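Local coordinates for protein 2-dehydro-3-deoxy-D-arabinonate dehydratase (Sulfolobus solfataricus, PDB 2Q18) that dehydrates 2-dehydro-3-deoxy-D-arabinonate to 2,5-dioxopentanoate, using magnesium or calcium as cofactor, in the pentose oxidation pathway that turns D-arabinonate into 2-oxoglutarate, at residues 134-147 / 159-171. Numbering follows the deposited sequence.
Sequences RSDSEWTLPEPELA and YTIMDDVSARDLE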
ATOM      1  N   ARG A 134      34.789  -6.075  -9.666  1.00 27.29           N
ATOM      2  CA  ARG A 134      34.719  -7.290  -8.857  1.00 28.11           C
ATOM      3  C   ARG A 134      36.043  -7.521  -8.125  1.00 29.69           C
ATOM      4  O   ARG A 134      37.114  -7.229  -8.661  1.00 29.45           O
ATOM      5  CB  ARG A 134      34.403  -8.504  -9.742  1.00 28.23           C
ATOM      6  CG  ARG A 134      32.984  -8.547 -10.335  1.00 27.96           C
ATOM      7  CD  ARG A 134      32.785  -9.802 -11.206  1.00 28.06           C
ATOM      8  NE  ARG A 134      33.093 -11.005 -10.435  1.00 25.22           N
ATOM      9  CZ  ARG A 134      32.196 -11.860  -9.960  1.00 29.11           C
ATOM     10  NH1 ARG A 134      30.897 -11.700 -10.212  1.00 27.06           N
ATOM     11  NH2 ARG A 134      32.609 -12.899  -9.249  1.00 27.02           N
ATOM     12  N   SER A 135      35.953  -8.050  -6.906  1.00 30.67           N
ATOM     13  CA  SER A 135      37.119  -8.380  -6.093  1.00 32.22           C
ATOM     14  C   SER A 135      38.046  -9.392  -6.768  1.00 33.32           C
ATOM     15  O   SER A 135      39.245  -9.429  -6.480  1.00 33.50           O
ATOM     16  CB  SER A 135      36.677  -8.923  -4.735  1.00 32.17           C
ATOM     17  OG  SER A 135      35.934 -10.121  -4.887  1.00 33.30           O
ATOM     18  N   ASP A 136      37.484 -10.203  -7.665  1.00 33.14           N
ATOM     19  CA  ASP A 136      38.229 -11.272  -8.329  1.00 32.57           C
ATOM     20  C   ASP A 136      38.513 -10.993  -9.804  1.00 32.34           C
ATOM     21  O   ASP A 136      38.859 -11.903 -10.558  1.00 33.53           O
ATOM     22  CB  ASP A 136      37.512 -12.620  -8.155  1.00 32.90           C
ATOM     23  CG  ASP A 136      36.107 -12.638  -8.764  1.00 33.58           C
ATOM     24  OD1 ASP A 136      35.622 -11.589  -9.250  1.00 30.96           O
ATOM     25  OD2 ASP A 136      35.487 -13.723  -8.754  1.00 34.51           O
ATOM     26  N   SER A 137      38.366  -9.736 -10.213  1.00 31.51           N
ATOM     27  CA  SER A 137      38.733  -9.331 -11.565  1.00 31.48           C
ATOM     28  C   SER A 137      40.009  -8.498 -11.543  1.00 33.34           C
ATOM     29  O   SER A 137      40.157  -7.602 -10.709  1.00 32.86           O
ATOM     30  CB  SER A 137      37.612  -8.533 -12.227  1.00 30.82           C
ATOM     31  OG  SER A 137      38.013  -8.083 -13.509  1.00 28.53           O
ATOM     32  N   GLU A 138      40.916  -8.802 -12.468  1.00 34.27           N
ATOM     33  CA  GLU A 138      42.162  -8.053 -12.626  1.00 35.82           C
ATOM     34  C   GLU A 138      42.166  -7.263 -13.932  1.00 34.50           C
ATOM     35  O   GLU A 138      43.171  -6.638 -14.284  1.00 34.25           O
ATOM     36  CB  GLU A 138      43.374  -8.996 -12.561  1.00 37.05           C
ATOM     37  CG  GLU A 138      43.790  -9.402 -11.141  1.00 43.36           C
ATOM     38  CD  GLU A 138      42.911 -10.499 -10.534  1.00 52.96           C
ATOM     39  OE1 GLU A 138      42.658 -11.518 -11.217  1.00 54.91           O
ATOM     40  OE2 GLU A 138      42.487 -10.348  -9.363  1.00 55.58           O
ATOM     41  N   TRP A 139      41.043  -7.300 -14.652  1.00 32.37           N
ATOM     42  CA  TRP A 139      40.895  -6.540 -15.893  1.00 30.80           C
ATOM     43  C   TRP A 139      39.428  -6.213 -16.208  1.00 31.08           C
ATOM     44  O   TRP A 139      38.757  -6.926 -16.969  1.00 31.15           O
ATOM     45  CB  TRP A 139      41.585  -7.256 -17.069  1.00 30.13           C
ATOM     46  CG  TRP A 139      41.521  -6.498 -18.362  1.00 28.91           C
ATOM     47  CD1 TRP A 139      41.666  -5.149 -18.531  1.00 28.71           C
ATOM     48  CD2 TRP A 139      41.303  -7.045 -19.669  1.00 29.92           C
ATOM     49  NE1 TRP A 139      41.543  -4.823 -19.861  1.00 29.71           N
ATOM     50  CE2 TRP A 139      41.321  -5.968 -20.582  1.00 29.10           C
ATOM     51  CE3 TRP A 139      41.095  -8.342 -20.158  1.00 28.90           C
ATOM     52  CZ2 TRP A 139      41.135  -6.145 -21.957  1.00 31.12           C
ATOM     53  CZ3 TRP A 139      40.909  -8.518 -21.526  1.00 29.81           C
ATOM     54  CH2 TRP A 139      40.930  -7.424 -22.408  1.00 29.40           C
ATOM     55  N   THR A 140      38.948  -5.121 -15.617  1.00 29.97           N
ATOM     56  CA  THR A 140      37.583  -4.655 -15.824  1.00 28.77           C
ATOM     57  C   THR A 140      37.590  -3.384 -16.658  1.00 28.70           C
ATOM     58  O   THR A 140      38.320  -2.437 -16.354  1.00 29.28           O
ATOM     59  CB  THR A 140      36.862  -4.420 -14.474  1.00 28.28           C
ATOM     60  OG1 THR A 140      36.631  -5.682 -13.836  1.00 27.42           O
ATOM     61  CG2 THR A 140      35.530  -3.712 -14.670  1.00 28.47           C
ATOM     62  N   LEU A 141      36.780  -3.375 -17.713  1.00 27.24           N
ATOM     63  CA  LEU A 141      36.652  -2.212 -18.571  1.00 27.73           C
ATOM     64  C   LEU A 141      35.239  -1.645 -18.555  1.00 28.67           C
ATOM     65  O   LEU A 141      34.272  -2.396 -18.410  1.00 28.71           O
ATOM     66  CB  LEU A 141      37.040  -2.559 -20.012  1.00 27.29           C
ATOM     67  CG  LEU A 141      38.498  -2.932 -20.310  1.00 28.80           C
ATOM     68  CD1 LEU A 141      38.656  -3.221 -21.801  1.00 27.87           C
ATOM     69  CD2 LEU A 141      39.450  -1.825 -19.862  1.00 27.82           C
ATOM     70  N   PRO A 142      35.114  -0.311 -18.696  1.00 29.20           N
ATOM     71  CA  PRO A 142      33.804   0.248 -18.970  1.00 29.17           C
ATOM     72  C   PRO A 142      33.482   0.042 -20.444  1.00 29.53           C
ATOM     73  O   PRO A 142      34.387   0.052 -21.285  1.00 29.92           O
ATOM     74  CB  PRO A 142      33.984   1.738 -18.670  1.00 29.37           C
ATOM     75  CG  PRO A 142      35.440   2.004 -18.948  1.00 29.17           C
ATOM     76  CD  PRO A 142      36.165   0.727 -18.620  1.00 29.21           C
ATOM     77  N   GLU A 143      32.209  -0.170 -20.750  1.00 28.73           N
ATOM     78  CA  GLU A 143      31.773  -0.264 -22.133  1.00 28.66           C
ATOM     79  C   GLU A 143      30.716   0.809 -22.385  1.00 28.45           C
ATOM     80  O   GLU A 143      29.573   0.679 -21.938  1.00 28.51           O
ATOM     81  CB  GLU A 143      31.280  -1.680 -22.459  1.00 28.15           C
ATOM     82  CG  GLU A 143      32.336  -2.763 -22.188  1.00 28.56           C
ATOM     83  CD  GLU A 143      31.932  -4.163 -22.648  1.00 30.70           C
ATOM     84  OE1 GLU A 143      32.802  -5.061 -22.619  1.00 30.93           O
ATOM     85  OE2 GLU A 143      30.757  -4.375 -23.031  1.00 32.14           O
ATOM     86  N   PRO A 144      31.122   1.907 -23.053  1.00 28.44           N
ATOM     87  CA  PRO A 144      30.283   3.071 -23.336  1.00 28.30           C
ATOM     88  C   PRO A 144      29.295   2.807 -24.464  1.00 28.20           C
ATOM     89  O   PRO A 144      29.699   2.462 -25.579  1.00 27.88           O
ATOM     90  CB  PRO A 144      31.300   4.132 -23.761  1.00 28.31           C
ATOM     91  CG  PRO A 144      32.408   3.350 -24.371  1.00 27.25           C
ATOM     92  CD  PRO A 144      32.493   2.084 -23.573  1.00 28.21           C
ATOM     93  N   GLU A 145      28.007   2.982 -24.176  1.00 27.76           N
ATOM     94  CA  GLU A 145      26.965   2.555 -25.106  1.00 27.69           C
ATOM     95  C   GLU A 145      25.767   3.489 -25.118  1.00 27.11           C
ATOM     96  O   GLU A 145      25.438   4.112 -24.109  1.00 27.38           O
ATOM     97  CB  GLU A 145      26.491   1.134 -24.767  1.00 26.76           C
ATOM     98  CG  GLU A 145      27.598   0.185 -24.311  1.00 26.93           C
ATOM     99  CD  GLU A 145      27.211  -1.281 -24.357  1.00 29.36           C
ATOM    100  OE1 GLU A 145      28.133  -2.124 -24.326  1.00 30.05           O
ATOM    101  OE2 GLU A 145      26.002  -1.601 -24.428  1.00 26.07           O
ATOM    102  N   LEU A 146      25.132   3.588 -26.279  1.00 27.03           N
ATOM    103  CA  LEU A 146      23.792   4.141 -26.371  1.00 26.45           C
ATOM    104  C   LEU A 146      22.829   3.066 -25.863  1.00 26.11           C
ATOM    105  O   LEU A 146      22.955   1.893 -26.218  1.00 26.27           O
ATOM    106  CB  LEU A 146      23.458   4.518 -27.820  1.00 26.29           C
ATOM    107  CG  LEU A 146      22.103   5.188 -28.073  1.00 27.88           C
ATOM    108  CD1 LEU A 146      22.074   6.590 -27.465  1.00 26.09           C
ATOM    109  CD2 LEU A 146      21.790   5.245 -29.563  1.00 26.88           C
ATOM    110  N   ALA A 147      21.889   3.467 -25.014  1.00 25.89           N
ATOM    111  CA  ALA A 147      20.879   2.551 -24.502  1.00 25.63           C
ATOM    112  C   ALA A 147      19.488   3.115 -24.763  1.00 25.67           C
ATOM    113  O   ALA A 147      19.313   4.331 -24.839  1.00 25.95           O
ATOM    114  CB  ALA A 147      21.088   2.298 -23.018  1.00 24.69           C
ATOM    115  N   TYR A 159      16.162   7.585 -24.989  1.00 27.30           N
ATOM    116  CA  TYR A 159      17.571   7.199 -25.073  1.00 27.30           C
ATOM    117  C   TYR A 159      18.343   7.692 -23.861  1.00 26.60           C
ATOM    118  O   TYR A 159      18.003   8.717 -23.270  1.00 26.56           O
ATOM    119  CB  TYR A 159      18.225   7.780 -26.334  1.00 28.38           C
ATOM    120  CG  TYR A 159      17.617   7.308 -27.635  1.00 28.75           C
ATOM    121  CD1 TYR A 159      18.176   6.241 -28.337  1.00 28.33           C
ATOM    122  CD2 TYR A 159      16.484   7.930 -28.167  1.00 29.44           C
ATOM    123  CE1 TYR A 159      17.623   5.801 -29.537  1.00 29.42           C
ATOM    124  CE2 TYR A 159      15.919   7.494 -29.365  1.00 29.99           C
ATOM    125  CZ  TYR A 159      16.497   6.428 -30.041  1.00 29.64           C
ATOM    126  OH  TYR A 159      15.953   5.988 -31.224  1.00 31.53           O
ATOM    127  N   THR A 160      19.394   6.960 -23.513  1.00 25.39           N
ATOM    128  CA  THR A 160      20.251   7.317 -22.393  1.00 24.73           C
ATOM    129  C   THR A 160      21.670   6.782 -22.639  1.00 24.89           C
ATOM    130  O   THR A 160      21.904   6.026 -23.591  1.00 24.69           O
ATOM    131  CB  THR A 160      19.655   6.808 -21.039  1.00 24.21           C
ATOM    132  OG1 THR A 160      20.275   7.489 -19.940  1.00 23.65           O
ATOM    133  CG2 THR A 160      19.818   5.293 -20.874  1.00 22.46           C
ATOM    134  N   ILE A 161      22.611   7.194 -21.797  1.00 23.95           N
ATOM    135  CA  ILE A 161      23.969   6.661 -21.831  1.00 23.27           C
ATOM    136  C   ILE A 161      24.028   5.508 -20.844  1.00 22.89           C
ATOM    137  O   ILE A 161      23.539   5.637 -19.729  1.00 23.66           O
ATOM    138  CB  ILE A 161      25.007   7.727 -21.393  1.00 23.65           C
ATOM    139  CG1 ILE A 161      24.853   9.009 -22.218  1.00 23.80           C
ATOM    140  CG2 ILE A 161      26.433   7.165 -21.468  1.00 21.87           C
ATOM    141  CD1 ILE A 161      25.533  10.231 -21.598  1.00 24.51           C
ATOM    142  N   MET A 162      24.620   4.384 -21.237  1.00 22.92           N
ATOM    143  CA  MET A 162      24.849   3.302 -20.277  1.00 23.09           C
ATOM    144  C   MET A 162      26.301   2.856 -20.291  1.00 23.04           C
ATOM    145  O   MET A 162      26.929   2.791 -21.346  1.00 23.53           O
ATOM    146  CB  MET A 162      23.912   2.099 -20.520  1.00 22.22           C
ATOM    147  CG  MET A 162      24.078   0.927 -19.510  1.00 23.10           C
ATOM    148  SD  MET A 162      22.688  -0.267 -19.452  1.00 21.99           S
ATOM    149  CE  MET A 162      21.530   0.675 -18.460  1.00 24.07           C
ATOM    150  N   ASP A 163      26.816   2.546 -19.106  1.00 23.20           N
ATOM    151  CA  ASP A 163      28.112   1.902 -18.968  1.00 24.08           C
ATOM    152  C   ASP A 163      27.871   0.442 -18.616  1.00 23.75           C
ATOM    153  O   ASP A 163      27.418   0.130 -17.514  1.00 24.30           O
ATOM    154  CB  ASP A 163      28.930   2.598 -17.871  1.00 23.20           C
ATOM    155  CG  ASP A 163      30.359   2.073 -17.757  1.00 26.87           C
ATOM    156  OD1 ASP A 163      30.710   1.072 -18.420  1.00 26.18           O
ATOM    157  OD2 ASP A 163      31.140   2.674 -16.983  1.00 26.20           O
ATOM    158  N   ASP A 164      28.170  -0.447 -19.560  1.00 23.96           N
ATOM    159  CA  ASP A 164      28.130  -1.883 -19.314  1.00 24.35           C
ATOM    160  C   ASP A 164      29.484  -2.300 -18.740  1.00 25.12           C
ATOM    161  O   ASP A 164      30.393  -2.683 -19.479  1.00 26.07           O
ATOM    162  CB  ASP A 164      27.796  -2.641 -20.618  1.00 23.43           C
ATOM    163  CG  ASP A 164      27.826  -4.165 -20.462  1.00 24.73           C
ATOM    164  OD1 ASP A 164      28.067  -4.678 -19.347  1.00 24.93           O
ATOM    165  OD2 ASP A 164      27.613  -4.865 -21.475  1.00 27.07           O
ATOM    166  N   VAL A 165      29.613  -2.216 -17.420  1.00 26.15           N
ATOM    167  CA  VAL A 165      30.877  -2.513 -16.744  1.00 26.41           C
ATOM    168  C   VAL A 165      31.147  -4.020 -16.820  1.00 27.58           C
ATOM    169  O   VAL A 165      30.326  -4.833 -16.381  1.00 27.48           O
ATOM    170  CB  VAL A 165      30.887  -2.012 -15.273  1.00 26.16           C
ATOM    171  CG1 VAL A 165      32.281  -2.124 -14.673  1.00 26.66           C
ATOM    172  CG2 VAL A 165      30.389  -0.566 -15.181  1.00 25.17           C
ATOM    173  N   SER A 166      32.303  -4.378 -17.377  1.00 27.33           N
ATOM    174  CA  SER A 166      32.575  -5.764 -17.761  1.00 27.92           C
ATOM    175  C   SER A 166      33.921  -6.282 -17.261  1.00 27.89           C
ATOM    176  O   SER A 166      34.966  -5.694 -17.554  1.00 28.35           O
ATOM    177  CB  SER A 166      32.516  -5.896 -19.282  1.00 27.39           C
ATOM    178  OG  SER A 166      31.336  -5.316 -19.801  1.00 29.81           O
ATOM    179  N   ALA A 167      33.889  -7.390 -16.520  1.00 27.02           N
ATOM    180  CA  ALA A 167      35.108  -8.076 -16.102  1.00 27.90           C
ATOM    181  C   ALA A 167      35.661  -8.872 -17.283  1.00 29.09           C
ATOM    182  O   ALA A 167      35.459 -10.087 -17.391  1.00 29.46           O
ATOM    183  CB  ALA A 167      34.840  -8.967 -14.912  1.00 26.72           C
ATOM    184  N   ARG A 168      36.349  -8.163 -18.173  1.00 29.77           N
ATOM    185  CA  ARG A 168      36.825  -8.718 -19.437  1.00 30.99           C
ATOM    186  C   ARG A 168      37.738  -9.937 -19.287  1.00 31.30           C
ATOM    187  O   ARG A 168      37.760 -10.805 -20.163  1.00 31.21           O
ATOM    188  CB  ARG A 168      37.511  -7.630 -20.269  1.00 31.50           C
ATOM    189  CG  ARG A 168      36.572  -6.544 -20.800  1.00 33.27           C
ATOM    190  CD  ARG A 168      35.683  -7.040 -21.953  1.00 37.36           C
ATOM    191  NE  ARG A 168      36.438  -7.812 -22.940  1.00 40.04           N
ATOM    192  CZ  ARG A 168      37.212  -7.283 -23.885  1.00 42.47           C
ATOM    193  NH1 ARG A 168      37.342  -5.965 -23.995  1.00 42.02           N
ATOM    194  NH2 ARG A 168      37.863  -8.077 -24.725  1.00 42.71           N
ATOM    195  N   ASP A 169      38.473 -10.008 -18.179  1.00 32.01           N
ATOM    196  CA  ASP A 169      39.363 -11.144 -17.928  1.00 32.91           C
ATOM    197  C   ASP A 169      38.590 -12.434 -17.675  1.00 33.67           C
ATOM    198  O   ASP A 169      38.984 -13.497 -18.158  1.00 33.22           O
ATOM    199  CB  ASP A 169      40.351 -10.857 -16.785  1.00 32.51           C
ATOM    200  CG  ASP A 169      39.664 -10.473 -15.482  1.00 34.02           C
ATOM    201  OD1 ASP A 169      38.610  -9.797 -15.524  1.00 33.35           O
ATOM    202  OD2 ASP A 169      40.193 -10.842 -14.409  1.00 31.73           O
ATOM    203  N   LEU A 170      37.487 -12.336 -16.929  1.00 33.49           N
ATOM    204  CA  LEU A 170      36.646 -13.499 -16.648  1.00 34.05           C
ATOM    205  C   LEU A 170      35.980 -14.016 -17.924  1.00 34.19           C
ATOM    206  O   LEU A 170      35.894 -15.225 -18.138  1.00 34.31           O
ATOM    207  CB  LEU A 170      35.606 -13.188 -15.559  1.00 33.67           C
ATOM    208  CG  LEU A 170      36.103 -12.709 -14.185  1.00 33.99           C
ATOM    209  CD1 LEU A 170      34.956 -12.642 -13.178  1.00 33.12           C
ATOM    210  CD2 LEU A 170      37.228 -13.583 -13.643  1.00 35.38           C
ATOM    211  N   GLU A 171      35.537 -13.089 -18.770  1.00 34.57           N
ATOM    212  CA  GLU A 171      34.960 -13.411 -20.070  1.00 36.17           C
ATOM    213  C   GLU A 171      35.961 -14.118 -20.999  1.00 36.54           C
ATOM    214  O   GLU A 171      35.612 -15.101 -21.663  1.00 36.01           O
ATOM    215  CB  GLU A 171      34.431 -12.137 -20.734  1.00 35.74           C
ATOM    216  CG  GLU A 171      34.042 -12.315 -22.192  1.00 37.63           C
ATOM    217  CD  GLU A 171      33.570 -11.035 -22.855  1.00 38.91           C
ATOM    218  OE1 GLU A 171      33.718  -9.942 -22.263  1.00 42.33           O
ATOM    219  OE2 GLU A 171      33.048 -11.131 -23.986  1.00 42.11           O
TER
HETATM  220  O   HOH W   1      40.919 -13.175 -13.176  1.00 57.23           O
HETATM  221  O   HOH W   2      35.323  -3.917 -23.536  1.00 36.04           O
HETATM  222  O   HOH W   3      27.683  -4.546 -23.972  1.00 30.12           O
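Trp139 lays one face of its indole over the start of the Arg168 side chain: CB of Arg168 sits 3.7 Å from the centroid of the six-membered ring of Trp139, a CH-pi contact. The arginine chain, bent at chi2 and chi3, runs alongside the indole, bringing CH2 of Trp139 over one guanidinium face, with the two planes 46° apart. A water bridges NH1 of Arg168 to OE1 of Glu143. At the helix start, OG of Ser137 donates to OD1 of Asp169 over 2.7 Å. OD2 of Asp169 takes N of Glu138 at 2.9 Å, nearly straight (170°) but from above the carboxylate plane, and a water that also reaches OE1 of Glu138. The Asp169 torsion (chi1 57°) sets CG between backbone N and carbonyl carbon, facing these donors. With an alanine in place of Asp169, the Ser137 hydroxyl and the Glu138 amide would probably lose the acceptors that tie them to the helix start.

Farther along, antiparallel pairing is regular at Glu145-Met162 and Ala147-Thr160; between Leu141 and Glu145 it is interrupted, and OD1 of Asp163 receives the Glu143 amide at 3.0 Å. Here Glu143, Glu145 and Asp164, the three residues known to bind magnesium, converge. OE2 of Glu143 lies 3.5 Å from OD2 of Asp164, a like-charge crowding that Lys182, salt-bridged to both, probably eases, while Lys118 pairs with Asp164. A water lies 2.5 Å from both OE1 of Glu145 and OD2 of Asp164; OE2 of Glu145 is hydrogen-bonded to Thr253 and Gly255. The hairpin of strands 140-150 and 156-167 thus carries the metal site of this FAH-family fold, flanked by strands 250-253 and 188-195, with helix 178-182 against Ala167 and Leu170.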